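Local coordinates for protein putative fructose-bisphosphate aldolase (Coccidioides immitis, PDB 3PM6) that belongs to the class II aldolase family, a putative member that folds as a TIM barrel and binds a zinc ion, at residues 69-74 with 85-90; 99-104 with 115-120; 139-142 with 146-149. All coordinates share one frame; numbering follows the deposited sequence.

Interaction 1: residues 69-74 with 85-90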
loop_
_atom_site.group_PDB
_atom_site.type_symbol
_atom_site.label_atom_id
_atom_site.label_comp_id
_atom_site.label_asym_id
_atom_site.label_seq_id
_atom_site.Cartn_x
_atom_site.Cartn_y
_atom_site.Cartn_z
ATOM N N LEU A 69 -5.495 -4.143 -4.036
ATOM C CA LEU A 69 -4.345 -3.233 -3.832
ATOM C C LEU A 69 -3.356 -3.534 -2.706
ATOM O O LEU A 69 -2.158 -3.510 -2.936
ATOM C CB LEU A 69 -4.777 -1.761 -3.694
ATOM C CG LEU A 69 -4.660 -0.991 -5.011
ATOM C CD1 LEU A 69 -4.617 0.505 -4.723
ATOM C CD2 LEU A 69 -3.390 -1.444 -5.719
ATOM N N LEU A 70 -3.829 -3.734 -1.481
ATOM C CA LEU A 70 -2.899 -4.056 -0.401
ATOM C C LEU A 70 -2.350 -5.447 -0.594
ATOM O O LEU A 70 -1.178 -5.708 -0.297
ATOM C CB LEU A 70 -3.588 -3.955 0.962
ATOM C CG LEU A 70 -3.627 -2.547 1.511
ATOM C CD1 LEU A 70 -4.585 -2.435 2.676
ATOM C CD2 LEU A 70 -2.199 -2.133 1.928
ATOM N N VAL A 71 -3.207 -6.354 -1.067
ATOM C CA VAL A 71 -2.801 -7.742 -1.279
ATOM C C VAL A 71 -1.617 -7.749 -2.265
ATOM O O VAL A 71 -0.581 -8.360 -1.981
ATOM C CB VAL A 71 -3.967 -8.610 -1.797
ATOM C CG1 VAL A 71 -3.521 -10.013 -2.176
ATOM C CG2 VAL A 71 -5.063 -8.675 -0.801
ATOM N N ARG A 72 -1.778 -7.038 -3.393
ATOM C CA ARG A 72 -0.797 -7.008 -4.476
ATOM C C ARG A 72 0.497 -6.307 -4.039
ATOM O O ARG A 72 1.589 -6.792 -4.301
ATOM C CB ARG A 72 -1.381 -6.313 -5.721
ATOM N N THR A 73 0.361 -5.166 -3.381
ATOM C CA THR A 73 1.500 -4.458 -2.798
ATOM C C THR A 73 2.267 -5.350 -1.829
ATOM O O THR A 73 3.468 -5.470 -1.938
ATOM C CB THR A 73 1.046 -3.211 -2.042
ATOM O OG1 THR A 73 0.221 -2.419 -2.911
ATOM C CG2 THR A 73 2.254 -2.388 -1.578
ATOM N N ALA A 74 1.563 -5.985 -0.891
ATOM C CA ALA A 74 2.211 -6.871 0.115
ATOM C C ALA A 74 2.820 -8.111 -0.511
ATOM O O ALA A 74 3.921 -8.526 -0.122
ATOM C CB ALA A 74 1.237 -7.260 1.243
ATOM N N ILE A 85 9.844 -13.948 3.523
ATOM C CA ILE A 85 8.626 -13.317 4.012
ATOM C C ILE A 85 7.428 -13.771 3.159
ATOM O O ILE A 85 7.469 -13.673 1.931
ATOM C CB ILE A 85 8.718 -11.784 3.955
ATOM C CG1 ILE A 85 10.021 -11.277 4.560
ATOM C CG2 ILE A 85 7.531 -11.168 4.688
ATOM C CD1 ILE A 85 10.227 -9.779 4.351
ATOM N N THR A 86 6.354 -14.239 3.807
ATOM C CA THR A 86 5.156 -14.651 3.077
ATOM C C THR A 86 3.939 -13.904 3.571
ATOM O O THR A 86 3.999 -13.226 4.593
ATOM C CB THR A 86 4.920 -16.179 3.185
ATOM O OG1 THR A 86 4.645 -16.525 4.544
ATOM C CG2 THR A 86 6.188 -16.969 2.682
ATOM N N LEU A 87 2.828 -14.069 2.855
ATOM C CA LEU A 87 1.616 -13.300 3.059
ATOM C C LEU A 87 0.439 -14.174 3.560
ATOM O O LEU A 87 0.141 -15.209 2.989
ATOM C CB LEU A 87 1.252 -12.573 1.763
ATOM C CG LEU A 87 -0.005 -11.715 1.794
ATOM C CD1 LEU A 87 0.104 -10.586 2.821
ATOM C CD2 LEU A 87 -0.249 -11.157 0.389
ATOM N N HIS A 88 -0.214 -13.725 4.621
ATOM C CA HIS A 88 -1.197 -14.535 5.334
ATOM C C HIS A 88 -2.454 -13.717 5.522
ATOM O O HIS A 88 -2.389 -12.562 5.965
ATOM C CB HIS A 88 -0.605 -14.885 6.697
ATOM C CG HIS A 88 -1.462 -15.775 7.539
ATOM N ND1 HIS A 88 -1.692 -17.100 7.231
ATOM C CD2 HIS A 88 -2.102 -15.539 8.710
ATOM C CE1 HIS A 88 -2.436 -17.641 8.182
ATOM N NE2 HIS A 88 -2.674 -16.719 9.104
ATOM N N LEU A 89 -3.599 -14.290 5.176
ATOM C CA LEU A 89 -4.886 -13.692 5.570
ATOM C C LEU A 89 -5.284 -14.127 6.965
ATOM O O LEU A 89 -5.623 -15.295 7.202
ATOM C CB LEU A 89 -6.000 -14.027 4.570
ATOM C CG LEU A 89 -7.388 -13.372 4.719
ATOM C CD1 LEU A 89 -7.403 -11.817 4.611
ATOM C CD2 LEU A 89 -8.362 -14.005 3.703
ATOM N N ASP A 90 -5.271 -13.188 7.911
ATOM C CA ASP A 90 -5.594 -13.544 9.314
ATOM C C ASP A 90 -7.101 -13.413 9.551
ATOM O O ASP A 90 -7.760 -12.581 8.905
ATOM C CB ASP A 90 -4.786 -12.604 10.228
ATOM C CG ASP A 90 -4.822 -12.982 11.695
ATOM O OD1 ASP A 90 -5.093 -14.161 12.062
ATOM O OD2 ASP A 90 -4.578 -12.054 12.505
#

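Interaction 2: residues 99-104 with 115-120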
loop_
_atom_site.group_PDB
_atom_site.type_symbol
_atom_site.label_atom_id
_atom_site.label_comp_id
_atom_site.label_asym_id
_atom_site.label_seq_id
_atom_site.Cartn_x
_atom_site.Cartn_y
_atom_site.Cartn_z
ATOM N N LYS A 99 -12.912 -17.765 -0.066
ATOM C CA LYS A 99 -12.874 -18.173 -1.471
ATOM C C LYS A 99 -12.472 -16.986 -2.327
ATOM O O LYS A 99 -11.695 -17.139 -3.247
ATOM C CB LYS A 99 -14.232 -18.664 -1.921
ATOM C CG LYS A 99 -14.700 -19.836 -1.187
ATOM C CD LYS A 99 -16.223 -19.810 -1.229
ATOM C CE LYS A 99 -16.751 -21.066 -0.649
ATOM N NZ LYS A 99 -16.220 -22.193 -1.441
ATOM N N ARG A 100 -12.978 -15.799 -1.998
ATOM C CA ARG A 100 -12.629 -14.612 -2.762
ATOM C C ARG A 100 -11.121 -14.337 -2.651
ATOM O O ARG A 100 -10.435 -14.061 -3.660
ATOM C CB ARG A 100 -13.445 -13.411 -2.294
ATOM C CG ARG A 100 -13.160 -12.116 -3.081
ATOM C CD ARG A 100 -13.729 -10.861 -2.380
ATOM N NE ARG A 100 -13.353 -9.647 -3.108
ATOM C CZ ARG A 100 -13.869 -8.436 -2.893
ATOM N NH1 ARG A 100 -13.462 -7.411 -3.620
ATOM N NH2 ARG A 100 -14.803 -8.246 -1.964
ATOM N N ALA A 101 -10.593 -14.439 -1.435
ATOM C CA ALA A 101 -9.134 -14.308 -1.249
ATOM C C ALA A 101 -8.351 -15.421 -1.968
ATOM O O ALA A 101 -7.321 -15.164 -2.564
ATOM C CB ALA A 101 -8.779 -14.264 0.229
ATOM N N ALA A 102 -8.835 -16.651 -1.884
ATOM C CA ALA A 102 -8.132 -17.812 -2.435
ATOM C C ALA A 102 -8.097 -17.777 -3.982
ATOM O O ALA A 102 -7.144 -18.269 -4.589
ATOM C CB ALA A 102 -8.763 -19.107 -1.940
ATOM N N ASP A 103 -9.138 -17.176 -4.583
ATOM C CA ASP A 103 -9.235 -16.940 -6.027
ATOM C C ASP A 103 -8.202 -15.912 -6.533
ATOM O O ASP A 103 -7.875 -15.888 -7.722
ATOM C CB ASP A 103 -10.654 -16.496 -6.410
ATOM C CG ASP A 103 -11.700 -17.604 -6.237
ATOM O OD1 ASP A 103 -11.352 -18.797 -6.107
ATOM O OD2 ASP A 103 -12.898 -17.276 -6.230
ATOM N N LEU A 104 -7.676 -15.073 -5.649
ATOM C CA LEU A 104 -6.646 -14.116 -6.041
ATOM C C LEU A 104 -5.361 -14.746 -6.618
ATOM O O LEU A 104 -4.655 -14.100 -7.398
ATOM C CB LEU A 104 -6.296 -13.183 -4.881
ATOM C CG LEU A 104 -7.366 -12.149 -4.506
ATOM C CD1 LEU A 104 -7.022 -11.433 -3.192
ATOM C CD2 LEU A 104 -7.566 -11.143 -5.633
ATOM N N ASP A 115 -0.128 -16.638 0.487
ATOM C CA ASP A 115 0.540 -17.930 0.653
ATOM C C ASP A 115 -0.230 -18.833 1.630
ATOM O O ASP A 115 -0.133 -20.051 1.559
ATOM C CB ASP A 115 1.960 -17.710 1.143
ATOM C CG ASP A 115 2.761 -16.818 0.208
ATOM O OD1 ASP A 115 3.074 -17.260 -0.905
ATOM O OD2 ASP A 115 3.064 -15.671 0.571
ATOM N N SER A 116 -0.976 -18.220 2.558
ATOM C CA SER A 116 -1.699 -18.962 3.597
ATOM C C SER A 116 -2.892 -18.181 4.067
ATOM O O SER A 116 -2.950 -16.966 3.918
ATOM C CB SER A 116 -0.797 -19.318 4.790
ATOM O OG SER A 116 -0.161 -18.179 5.328
ATOM N N ILE A 117 -3.875 -18.864 4.627
ATOM C CA ILE A 117 -5.090 -18.152 5.014
ATOM C C ILE A 117 -5.511 -18.761 6.312
ATOM O O ILE A 117 -5.423 -19.967 6.478
ATOM C CB ILE A 117 -6.195 -18.364 3.946
ATOM C CG1 ILE A 117 -5.816 -17.692 2.617
ATOM C CG2 ILE A 117 -7.610 -17.949 4.463
ATOM C CD1 ILE A 117 -6.896 -17.902 1.482
ATOM N N MET A 118 -5.963 -17.937 7.243
ATOM C CA MET A 118 -6.524 -18.482 8.433
ATOM C C MET A 118 -8.009 -18.727 8.242
ATOM O O MET A 118 -8.777 -17.787 8.171
ATOM C CB MET A 118 -6.267 -17.589 9.672
ATOM C CG MET A 118 -6.873 -18.184 10.926
ATOM S SD MET A 118 -6.884 -17.032 12.324
ATOM C CE MET A 118 -7.320 -18.237 13.620
ATOM N N VAL A 119 -8.409 -19.995 8.185
ATOM C CA VAL A 119 -9.839 -20.353 8.090
ATOM C C VAL A 119 -10.368 -20.365 9.513
ATOM O O VAL A 119 -10.286 -21.384 10.199
ATOM C CB VAL A 119 -10.052 -21.745 7.403
ATOM C CG1 VAL A 119 -11.514 -22.026 7.242
ATOM C CG2 VAL A 119 -9.315 -21.789 6.047
ATOM N N ASP A 120 -10.857 -19.216 9.958
ATOM C CA ASP A 120 -11.222 -18.981 11.337
ATOM C C ASP A 120 -12.734 -19.127 11.464
ATOM O O ASP A 120 -13.475 -18.149 11.339
ATOM C CB ASP A 120 -10.798 -17.553 11.772
ATOM C CG ASP A 120 -11.123 -17.280 13.231
ATOM O OD1 ASP A 120 -11.663 -18.211 13.863
ATOM O OD2 ASP A 120 -10.810 -16.181 13.764
#

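Interaction 3: residues 139-142 with 146-149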
loop_
_atom_site.group_PDB
_atom_site.type_symbol
_atom_site.label_atom_id
_atom_site.label_comp_id
_atom_site.label_asym_id
_atom_site.label_seq_id
_atom_site.Cartn_x
_atom_site.Cartn_y
_atom_site.Cartn_z
ATOM N N TYR A 139 -10.729 -26.072 -0.640
ATOM C CA TYR A 139 -10.773 -24.987 -1.602
ATOM C C TYR A 139 -9.441 -24.223 -1.684
ATOM O O TYR A 139 -8.975 -23.880 -2.780
ATOM C CB TYR A 139 -11.932 -24.052 -1.264
ATOM C CG TYR A 139 -12.301 -23.088 -2.362
ATOM C CD1 TYR A 139 -13.387 -23.357 -3.237
ATOM C CD2 TYR A 139 -11.578 -21.901 -2.534
ATOM C CE1 TYR A 139 -13.731 -22.434 -4.273
ATOM C CE2 TYR A 139 -11.905 -20.980 -3.542
ATOM C CZ TYR A 139 -12.984 -21.245 -4.408
ATOM O OH TYR A 139 -13.281 -20.316 -5.397
ATOM N N CYS A 140 -8.837 -23.950 -0.533
ATOM C CA CYS A 140 -7.548 -23.273 -0.483
ATOM C C CYS A 140 -6.409 -24.155 -1.050
ATOM O O CYS A 140 -5.530 -23.685 -1.774
ATOM C CB CYS A 140 -7.235 -22.887 0.969
ATOM S SG CYS A 140 -8.320 -21.604 1.669
ATOM N N ASN A 141 -6.393 -25.417 -0.639
ATOM C CA ASN A 141 -5.361 -26.361 -1.051
ATOM C C ASN A 141 -5.343 -26.530 -2.588
ATOM O O ASN A 141 -4.280 -26.453 -3.213
ATOM C CB ASN A 141 -5.591 -27.718 -0.383
ATOM C CG ASN A 141 -5.182 -27.737 1.081
ATOM O OD1 ASN A 141 -4.747 -26.720 1.647
ATOM N ND2 ASN A 141 -5.308 -28.914 1.709
ATOM N N ALA A 142 -6.521 -26.715 -3.177
ATOM C CA ALA A 142 -6.686 -26.722 -4.648
ATOM C C ALA A 142 -5.949 -25.573 -5.325
ATOM O O ALA A 142 -5.580 -25.697 -6.488
ATOM C CB ALA A 142 -8.157 -26.682 -5.037
ATOM N N ALA A 146 -1.771 -22.710 1.877
ATOM C CA ALA A 146 -1.705 -23.320 3.190
ATOM C C ALA A 146 -2.762 -22.702 4.141
ATOM O O ALA A 146 -3.274 -21.610 3.883
ATOM C CB ALA A 146 -0.314 -23.130 3.757
ATOM N N THR A 147 -3.105 -23.393 5.223
ATOM C CA THR A 147 -4.245 -22.964 6.052
ATOM C C THR A 147 -4.005 -23.121 7.536
ATOM O O THR A 147 -3.248 -23.979 7.965
ATOM C CB THR A 147 -5.569 -23.701 5.726
ATOM O OG1 THR A 147 -5.405 -25.084 5.953
ATOM C CG2 THR A 147 -6.017 -23.487 4.307
ATOM N N GLU A 148 -4.666 -22.278 8.301
ATOM C CA GLU A 148 -4.585 -22.284 9.763
ATOM C C GLU A 148 -6.023 -22.319 10.191
ATOM O O GLU A 148 -6.852 -21.690 9.551
ATOM C CB GLU A 148 -3.922 -20.996 10.245
ATOM C CG GLU A 148 -3.928 -20.752 11.751
ATOM C CD GLU A 148 -3.253 -19.431 12.120
ATOM O OE1 GLU A 148 -2.213 -19.078 11.504
ATOM O OE2 GLU A 148 -3.771 -18.731 13.020
ATOM N N ALA A 149 -6.311 -23.036 11.272
ATOM C CA ALA A 149 -7.635 -23.096 11.836
ATOM C C ALA A 149 -7.565 -22.972 13.343
ATOM O O ALA A 149 -6.486 -23.092 13.937
ATOM C CB ALA A 149 -8.323 -24.393 11.431
#

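Interaction 1: residues 69-74 with 85-90
Leu87 on the strand reaches out to Val71 and Ala74, which sit one turn apart on helix 69-80. The nearest alpha carbons, Leu87 CA and Ala74 CA, are 7.1 Å apart. From there CB leaves toward the helix, and CG, anti to the backbone N (chi1 180°), carries the chain further out, so that the branch at CG opens against the helix surface. CD1 goes to Ala74 CB at 3.9 Å, taking that methyl on its flank. CD2 points more nearly end-on at the helix backbone and rests 3.7 Å from Val71 O, with Val71 CG1 a looser neighbour at 4.3 Å from CD2. The contact is buried, methyl against methyl plus one methyl lying on a backbone carbonyl oxygen.

Ile56 of the preceding strand and Phe114 also touch the leucine. On the helix, Leu69 O takes two bonds, from Thr73 N and from Thr73 OG1 (2.6 Å), which come from opposite faces of its plane; that hydroxyl also hydrogen-bonds Thr73 OG1 of the second subunit. One helix thus serves both barrel and dimer, and a strand residue pointing outward into the helical layer is the standard beta-alpha packing of a TIM barrel.

Interaction 2: residues 99-104 with 115-120
Helix 95-103 runs past strand 116-119 with its backbone held well off, the closest pair of alpha carbons, Ala102 CA and Ile117 CA, standing 8.1 Å apart. One side chain bridges that gap. Ile117 points toward the helix, and its longer branch does all the touching: CG1 lies beside the backbone N (chi1 -67°) and the chain is then fully extended to CD1 (chi2 179°), giving the methyl its greatest reach. CD1 drives nearly end-on at Ala102, with Ala102 CB 4.1 Å away, and the same methyl is equally close to the backbone, 4.1 Å from Ala102 N. Ala101 CB, directed at the strand, comes to the flank of this tip rather than its end, at 4.3 Å from CD1. Two alanines in succession therefore offer a shallow seat of methyl and main chain, and the contact is entirely van der Waals.

This is the barrel-to-helix interface of a TIM barrel. Ile117 faces the outer layer, where Cys140 and Ile145 also touch it, while Met118, next along the strand, turns into the barrel against Asp90, His91 and His227. The side chain of Ile117 is about 13 Å from the zinc.

Beyond the packing residues the strand runs out through an inverse gamma turn centred on Val119 and delivers Asp120 toward the metal site. Asp120 OD2 accepts from His91 ND1 and Gln93 NE2, which makes it a second-shell partner of His91, a ligand of the zinc ion alongside His196 and His227.

Interaction 3: residues 139-142 with 146-149
The Thr147 methyl and Cys140 CB face each other nearly head-on where helix 126-141 returns to strand 146-149, the second half of the beta-alpha-beta unit that begins with strand 116-119 in this TIM barrel. The threonine methyl does the touching. CB of Thr147 points toward the helix, and CG2 is set anti to the carbonyl carbon; Thr147 CB, Thr147 CG2 and Cys140 CB are nearly collinear, so the methyl comes in end-on. The approach is close, 3.6 Å from CG2 to Cys140 CB. With CG2 sent to the helix, Thr147 OG1 lies between the backbone N and the carbonyl carbon (chi1 61°), turned off the line of contact.

Cys140 itself faces the strand. Only its sulfur lies to one side: its CB-SG bond runs across the methyl's approach, so the sulfur meets it with its flank. Asn141 swings in at the border of the patch, its side chain only grazing the methyl. The main chains are nearest at the end by the connecting turn, with Asn141 CA 6.4 Å from Ala146 CA.

Val137 and Val119 also pack on Thr147, and Ile98 on Cys140, so this seam is continuous with the layer around it. The next strand residue, Glu148, faces the barrel interior, where OE1 forms a salt bridge with Lys247 NZ and OE2 is hydrogen-bonded to NE2 of the zinc ligand His227. Back at the seam, Cys140 SG lies 4.0 Å from Thr147 CG2.

Overall arrangement
Going from the N terminus, the three contacts come in series, none nested in or crossing another. Interaction 1 closes the link from helix 69-80 to strand 85-92; that strand leads on to helix 95-103, and interaction 2 then closes over the partly unmodelled loop to strand 116-119. Interaction 3 shuts the short turn between helix 126-141 and strand 146-149. The strands are consecutive parallel neighbours in the barrel, joined by probable backbone hydrogen bonds between Leu89 O and Met118 N and between Val119 N and Glu148 O, and His88 ND1 with Ser116 OG adds a side-chain tie. In the outer layer, Asp103 OD1 and Tyr139 OH link the helices of interactions 2 and 3.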